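Local coordinates for oligopeptide-binding protein AppA (PDB 1XOC) that captures oligopeptides as the extracellular binding component of an ABC-type permease that serves sporulation and genetic competence in Bacillus subtilis, at residues L159-L164 against F177-I183; S37-T41 against Y115-R119. All coordinates share one frame; numbering follows the deposited sequence. Where two conformers were deposited one is given.

Contact 1 (L159-L164 against F177-I183). With ZN (zinc ion), chain C.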
loop_
_atom_site.group_PDB
_atom_site.type_symbol
_atom_site.label_atom_id
_atom_site.label_comp_id
_atom_site.label_asym_id
_atom_site.label_seq_id
_atom_site.Cartn_x
_atom_site.Cartn_y
_atom_site.Cartn_z
ATOM N N LEU A 159 -6.202 15.502 -11.972
ATOM C CA LEU A 159 -6.726 16.647 -11.228
ATOM C C LEU A 159 -7.157 17.787 -12.155
ATOM O O LEU A 159 -6.611 17.939 -13.250
ATOM C CB LEU A 159 -5.656 17.166 -10.268
ATOM C CG LEU A 159 -5.054 16.157 -9.282
ATOM C CD1 LEU A 159 -3.904 16.813 -8.533
ATOM C CD2 LEU A 159 -6.093 15.664 -8.305
ATOM N N PRO A 160 -8.128 18.619 -11.724
ATOM C CA PRO A 160 -8.611 19.724 -12.530
ATOM C C PRO A 160 -7.715 20.975 -12.481
ATOM O O PRO A 160 -7.642 21.677 -11.455
ATOM C CB PRO A 160 -9.987 20.015 -11.922
ATOM C CG PRO A 160 -9.870 19.584 -10.526
ATOM C CD PRO A 160 -8.912 18.445 -10.502
ATOM N N LYS A 161 -7.073 21.277 -13.603
ATOM C CA LYS A 161 -6.219 22.431 -13.707
ATOM C C LYS A 161 -7.000 23.724 -13.478
ATOM O O LYS A 161 -6.482 24.685 -12.906
ATOM C CB LYS A 161 -5.522 22.499 -15.050
ATOM C CG LYS A 161 -4.492 23.590 -15.144
ATOM C CD LYS A 161 -3.807 23.596 -16.501
ATOM C CE LYS A 161 -2.774 24.674 -16.583
ATOM N NZ LYS A 161 -2.186 24.831 -17.970
ATOM N N HIS A 162 -8.253 23.768 -13.923
ATOM C CA HIS A 162 -9.026 24.992 -13.754
ATOM C C HIS A 162 -9.354 25.273 -12.306
ATOM O O HIS A 162 -9.819 26.365 -11.968
ATOM C CB HIS A 162 -10.314 24.980 -14.591
ATOM C CG HIS A 162 -11.233 23.843 -14.298
ATOM N ND1 HIS A 162 -11.337 22.746 -15.131
ATOM C CD2 HIS A 162 -12.114 23.641 -13.290
ATOM C CE1 HIS A 162 -12.236 21.911 -14.635
ATOM N NE2 HIS A 162 -12.711 22.421 -13.509
ATOM N N ILE A 163 -9.081 24.302 -11.429
ATOM C CA ILE A 163 -9.195 24.567 -9.987
ATOM C C ILE A 163 -7.819 24.803 -9.340
ATOM O O ILE A 163 -7.642 25.745 -8.529
ATOM C CB ILE A 163 -9.935 23.430 -9.250
ATOM C CG1 ILE A 163 -11.356 23.234 -9.828
ATOM C CG2 ILE A 163 -10.004 23.736 -7.734
ATOM C CD1 ILE A 163 -12.158 22.137 -9.213
ATOM N N LEU A 164 -6.865 23.934 -9.663
ATOM C CA LEU A 164 -5.582 23.884 -8.927
ATOM C C LEU A 164 -4.374 24.439 -9.671
ATOM O O LEU A 164 -3.272 24.496 -9.090
ATOM C CB LEU A 164 -5.258 22.435 -8.590
ATOM C CG LEU A 164 -6.251 21.752 -7.676
ATOM C CD1 LEU A 164 -5.983 20.291 -7.568
ATOM C CD2 LEU A 164 -6.229 22.436 -6.285
ATOM N N PHE A 177 -8.821 21.398 -1.225
ATOM C CA PHE A 177 -9.215 20.494 -2.283
ATOM C C PHE A 177 -8.996 19.038 -1.876
ATOM O O PHE A 177 -9.783 18.142 -2.233
ATOM C CB PHE A 177 -8.402 20.797 -3.546
ATOM C CG PHE A 177 -8.687 19.866 -4.722
ATOM C CD1 PHE A 177 -8.100 18.620 -4.806
ATOM C CD2 PHE A 177 -9.562 20.254 -5.742
ATOM C CE1 PHE A 177 -8.357 17.780 -5.884
ATOM C CE2 PHE A 177 -9.805 19.418 -6.803
ATOM C CZ PHE A 177 -9.226 18.193 -6.865
ATOM N N ASN A 178 -7.899 18.786 -1.178
ATOM C CA ASN A 178 -7.474 17.381 -0.968
ATOM C C ASN A 178 -8.246 16.689 0.162
ATOM O O ASN A 178 -8.103 15.509 0.350
ATOM C CB ASN A 178 -5.972 17.350 -0.640
ATOM C CG ASN A 178 -5.116 17.857 -1.787
ATOM O OD1 ASN A 178 -5.359 17.527 -2.932
ATOM N ND2 ASN A 178 -4.128 18.678 -1.475
ATOM N N ARG A 179 -9.034 17.454 0.910
ATOM C CA ARG A 179 -9.745 16.906 2.048
ATOM C C ARG A 179 -11.247 17.094 1.966
ATOM O O ARG A 179 -11.976 16.127 1.950
ATOM C CB ARG A 179 -9.222 17.495 3.356
ATOM C CG ARG A 179 -7.794 17.144 3.655
ATOM C CD ARG A 179 -7.231 17.789 4.909
ATOM N NE ARG A 179 -7.723 19.145 5.081
ATOM C CZ ARG A 179 -7.160 20.218 4.560
ATOM N NH1 ARG A 179 -6.077 20.104 3.819
ATOM N NH2 ARG A 179 -7.685 21.411 4.777
ATOM N N LYS A 180 -11.704 18.341 1.901
ATOM C CA LYS A 180 -13.162 18.494 1.878
ATOM C C LYS A 180 -13.748 19.261 0.704
ATOM O O LYS A 180 -14.953 19.322 0.613
ATOM C CB LYS A 180 -13.675 18.994 3.238
ATOM C CG LYS A 180 -13.625 17.919 4.349
ATOM C CD LYS A 180 -13.871 18.445 5.767
ATOM C CE LYS A 180 -13.611 17.364 6.815
ATOM N NZ LYS A 180 -12.176 17.183 7.052
ATOM N N LYS A 181 -12.951 19.532 -0.317
ATOM C CA LYS A 181 -13.496 20.000 -1.573
ATOM C C LYS A 181 -12.935 19.301 -2.805
ATOM O O LYS A 181 -12.654 19.950 -3.789
ATOM C CB LYS A 181 -13.296 21.504 -1.713
ATOM C CG LYS A 181 -14.027 22.292 -0.654
ATOM C CD LYS A 181 -14.307 23.689 -1.130
ATOM C CE LYS A 181 -13.059 24.510 -1.080
ATOM N NZ LYS A 181 -13.090 25.637 -2.065
ATOM N N PRO A 182 -12.768 17.987 -2.757
ATOM C CA PRO A 182 -12.168 17.378 -3.939
ATOM C C PRO A 182 -13.134 17.353 -5.110
ATOM O O PRO A 182 -14.332 17.137 -4.925
ATOM C CB PRO A 182 -11.847 15.959 -3.467
ATOM C CG PRO A 182 -12.871 15.660 -2.470
ATOM C CD PRO A 182 -13.071 16.956 -1.745
ATOM N N ILE A 183 -12.609 17.572 -6.311
ATOM C CA ILE A 183 -13.379 17.519 -7.557
ATOM C C ILE A 183 -12.605 16.615 -8.502
ATOM O O ILE A 183 -11.483 16.922 -8.825
ATOM C CB ILE A 183 -13.578 18.918 -8.181
ATOM C CG1 ILE A 183 -14.432 19.809 -7.248
ATOM C CG2 ILE A 183 -14.147 18.805 -9.608
ATOM C CD1 ILE A 183 -15.846 19.375 -7.123
HETATM ZN ZN ZN C . -10.653 22.432 -17.240
HETATM O O HOH W 1 -8.742 22.307 -16.633
HETATM O O HOH W 2 -9.694 22.835 -19.235
HETATM O O HOH W 3 -12.557 22.357 -18.244
HETATM O O HOH W 4 -10.482 24.506 -17.933
HETATM O O HOH W 5 -10.774 20.541 -17.208
#
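Leu159 reaches Phe177 with its CD2 methyl, where the chain enters the short helix 161-164 of this family 5 solute-binding protein and meets the loop that leads to strand 188-194. Pro160, at the N-cap, has no N-H to offer, which costs nothing where the helix does not yet call on one, and its carbonyl O accepts from both Ile163 N and Leu164 N. Its ring lies against Phe177, CD to CZ at 3.7 Å, while CD is also 3.4 Å from Ile183 O, a buried carbonyl with no polar partner. His162 serves a metal instead: ND1 binds a zinc ion at 2.2 Å, five waters fill the other positions, and NE2 is hydrogen-bonded to Asp94. The branched Ile163 serves two neighbours at once, CG2 touching Phe177 and CD1 lying 3.7 Å from Ile183 CB. Phe177 holds CG opposite its backbone N (chi1 178°), which carries the ring in among these apolar groups, a large flat surface for several methyls. Pro182 CA lies over the centre of one face. On the opposite face Leu164 places CD1 3.7 Å from the ring centroid, only 4° off the normal and so almost directly above the ring centre, a CH-pi contact over the face.

Contact 2 (S37-T41 against Y115-R119). With ZN (zinc ion), chain L.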
loop_
_atom_site.group_PDB
_atom_site.type_symbol
_atom_site.label_atom_id
_atom_site.label_comp_id
_atom_site.label_asym_id
_atom_site.label_seq_id
_atom_site.Cartn_x
_atom_site.Cartn_y
_atom_site.Cartn_z
ATOM N N SER A 37 -3.354 11.473 -5.342
ATOM C CA SER A 37 -2.375 10.431 -5.539
ATOM C C SER A 37 -0.916 10.923 -5.540
ATOM O O SER A 37 0.007 10.126 -5.344
ATOM C CB SER A 37 -2.688 9.676 -6.812
ATOM O OG SER A 37 -2.426 10.486 -7.916
ATOM N N LEU A 38 -0.705 12.221 -5.751
ATOM C CA LEU A 38 0.652 12.770 -5.734
ATOM C C LEU A 38 1.228 12.862 -4.308
ATOM O O LEU A 38 2.439 13.030 -4.143
ATOM C CB LEU A 38 0.707 14.129 -6.429
ATOM C CG LEU A 38 0.222 14.178 -7.885
ATOM C CD1 LEU A 38 0.158 15.623 -8.382
ATOM C CD2 LEU A 38 1.150 13.314 -8.702
ATOM N N TYR A 39 0.392 12.766 -3.265
ATOM C CA TYR A 39 0.822 12.922 -1.907
ATOM C C TYR A 39 0.516 11.759 -0.979
ATOM O O TYR A 39 1.244 11.546 -0.016
ATOM C CB TYR A 39 0.215 14.219 -1.338
ATOM C CG TYR A 39 0.695 15.418 -2.132
ATOM C CD1 TYR A 39 -0.109 16.038 -3.077
ATOM C CD2 TYR A 39 1.988 15.887 -1.986
ATOM C CE1 TYR A 39 0.381 17.113 -3.829
ATOM C CE2 TYR A 39 2.472 16.943 -2.716
ATOM C CZ TYR A 39 1.669 17.556 -3.654
ATOM O OH TYR A 39 2.204 18.629 -4.376
ATOM N N SER A 40 -0.572 11.054 -1.198
ATOM C CA SER A 40 -0.929 9.975 -0.321
ATOM C C SER A 40 0.052 8.816 -0.385
ATOM O O SER A 40 0.620 8.529 -1.448
ATOM C CB SER A 40 -2.341 9.490 -0.576
ATOM O OG SER A 40 -2.469 8.989 -1.885
ATOM N N THR A 41 0.221 8.146 0.754
ATOM C CA THR A 41 1.084 6.958 0.810
ATOM C C THR A 41 0.357 5.717 1.337
ATOM O O THR A 41 0.983 4.657 1.443
ATOM C CB THR A 41 2.395 7.187 1.585
ATOM O OG1 THR A 41 2.079 7.561 2.938
ATOM C CG2 THR A 41 3.251 8.302 0.965
ATOM N N TYR A 115 7.984 20.368 -5.619
ATOM C CA TYR A 115 7.209 19.210 -5.192
ATOM C C TYR A 115 7.756 18.610 -3.898
ATOM O O TYR A 115 8.938 18.223 -3.843
ATOM C CB TYR A 115 7.234 18.154 -6.272
ATOM C CG TYR A 115 6.599 16.832 -5.845
ATOM C CD1 TYR A 115 5.223 16.713 -5.624
ATOM C CD2 TYR A 115 7.380 15.681 -5.733
ATOM C CE1 TYR A 115 4.652 15.521 -5.255
ATOM C CE2 TYR A 115 6.816 14.465 -5.359
ATOM C CZ TYR A 115 5.459 14.376 -5.121
ATOM O OH TYR A 115 4.911 13.160 -4.752
ATOM N N LYS A 116 6.905 18.539 -2.872
ATOM C CA LYS A 116 7.293 18.061 -1.544
ATOM C C LYS A 116 6.675 16.717 -1.120
ATOM O O LYS A 116 6.709 16.363 0.052
ATOM C CB LYS A 116 6.993 19.154 -0.495
ATOM C CG LYS A 116 7.826 20.378 -0.731
ATOM C CD LYS A 116 7.535 21.552 0.212
ATOM C CE LYS A 116 8.452 22.728 -0.119
ATOM N NZ LYS A 116 8.562 22.973 -1.607
ATOM N N GLY A 117 6.191 15.935 -2.064
ATOM C CA GLY A 117 5.545 14.661 -1.776
ATOM C C GLY A 117 6.528 13.515 -1.677
ATOM O O GLY A 117 7.723 13.687 -1.926
ATOM N N GLU A 118 6.005 12.349 -1.286
ATOM C CA GLU A 118 6.785 11.111 -1.160
ATOM C C GLU A 118 6.703 10.195 -2.377
ATOM O O GLU A 118 7.234 9.093 -2.318
ATOM C CB GLU A 118 6.343 10.314 0.081
ATOM C CG GLU A 118 6.968 10.800 1.402
ATOM C CD GLU A 118 6.359 12.100 1.946
ATOM O OE1 GLU A 118 5.136 12.136 2.143
ATOM O OE2 GLU A 118 7.126 13.058 2.194
ATOM N N ARG A 119 6.047 10.641 -3.460
ATOM C CA ARG A 119 5.815 9.799 -4.637
ATOM C C ARG A 119 6.751 10.102 -5.793
ATOM O O ARG A 119 6.465 9.723 -6.946
ATOM C CB ARG A 119 4.346 9.903 -5.085
ATOM C CG ARG A 119 3.352 9.344 -4.081
ATOM C CD ARG A 119 3.615 7.908 -3.784
ATOM N NE ARG A 119 2.477 7.261 -3.174
ATOM C CZ ARG A 119 2.432 5.952 -2.951
ATOM N NH1 ARG A 119 3.425 5.174 -3.357
ATOM N NH2 ARG A 119 1.380 5.433 -2.371
HETATM ZN ZN ZN L . 4.511 13.809 3.384
HETATM O O HOH W 6 4.261 19.846 -3.167
HETATM O O HOH W 7 3.572 12.905 -0.043
HETATM O O HOH W 8 -1.597 6.381 -1.458
HETATM O O HOH W 9 4.557 15.387 1.960
HETATM O O HOH W 10 6.088 14.623 3.979
HETATM O O HOH W 11 2.514 13.960 3.265
HETATM O O HOH W 12 3.582 12.231 4.959
#
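Tyr115 donates its phenol hydroxyl to Leu38 O at 2.5 Å, a short bond lying in the carbonyl plane that joins two irregular loops lining the peptide site. The packing is tight here. The same OH accepts from Arg119 N of its own loop, thus bracing 115-119 as well, and Gly117 N sits over the centre of the Tyr115 ring. At Gly117 a side chain would run into Leu38 O and Tyr115 OH, which probably accounts for the glycine. The Tyr39 and Tyr115 side chains run alongside each other in opposite senses, Tyr39 CE2 to Tyr115 CE1 at 3.6 Å, with the ring planes inclined at 40°. A phenylalanine in place of Tyr115 would probably keep much of this ring packing but leave Leu38 O and Arg119 N without their shared hydroxyl partner.

Water mediates the looser side. One molecule links Tyr39 OH to Lys116 N; another lies between Tyr39 O, Glu118 N and Glu118 OE1. Glu118, bent at CB-CG (chi2 76°), also binds a zinc ion through OE1 at 2.2 Å, with four waters completing the observed shell.

Arg119, bent likewise (chi2 -59°), gives NE to Ser40 O at 2.8 Å, the oxygen sitting somewhat out of the guanidinium plane; NH2 adds a weak bond to that oxygen and meets a water held by Ser40 OG, whose stronger partner is Glu49. NH1 is hydrogen-bonded to the bound peptide's backbone, and Thr41 also makes backbone bonds to it. Holding NE on a main-chain carbonyl probably sets NH1 for its bond to the ligand backbone, independent of the peptide's side chains.

The two contacts lie on the same side of the chain's centre, their own centres about 15 Å apart, and meet directly where Leu159 CD1 packs 4.2 Å from Leu38 CD1. Contact 1 is the more peripheral, about 23 Å from the centre of the chain against about 13 Å for contact 2, and it is apolar, whereas contact 2 combines packing with hydrogen bonds and places Thr41 and Arg119 against the bound peptide. Asn36, just ahead of 37-41, ties them further: its side chain bonds to Asn178 through ND2 and to Leu38 N through OD1. The zinc ions of the two contacts are separate sites.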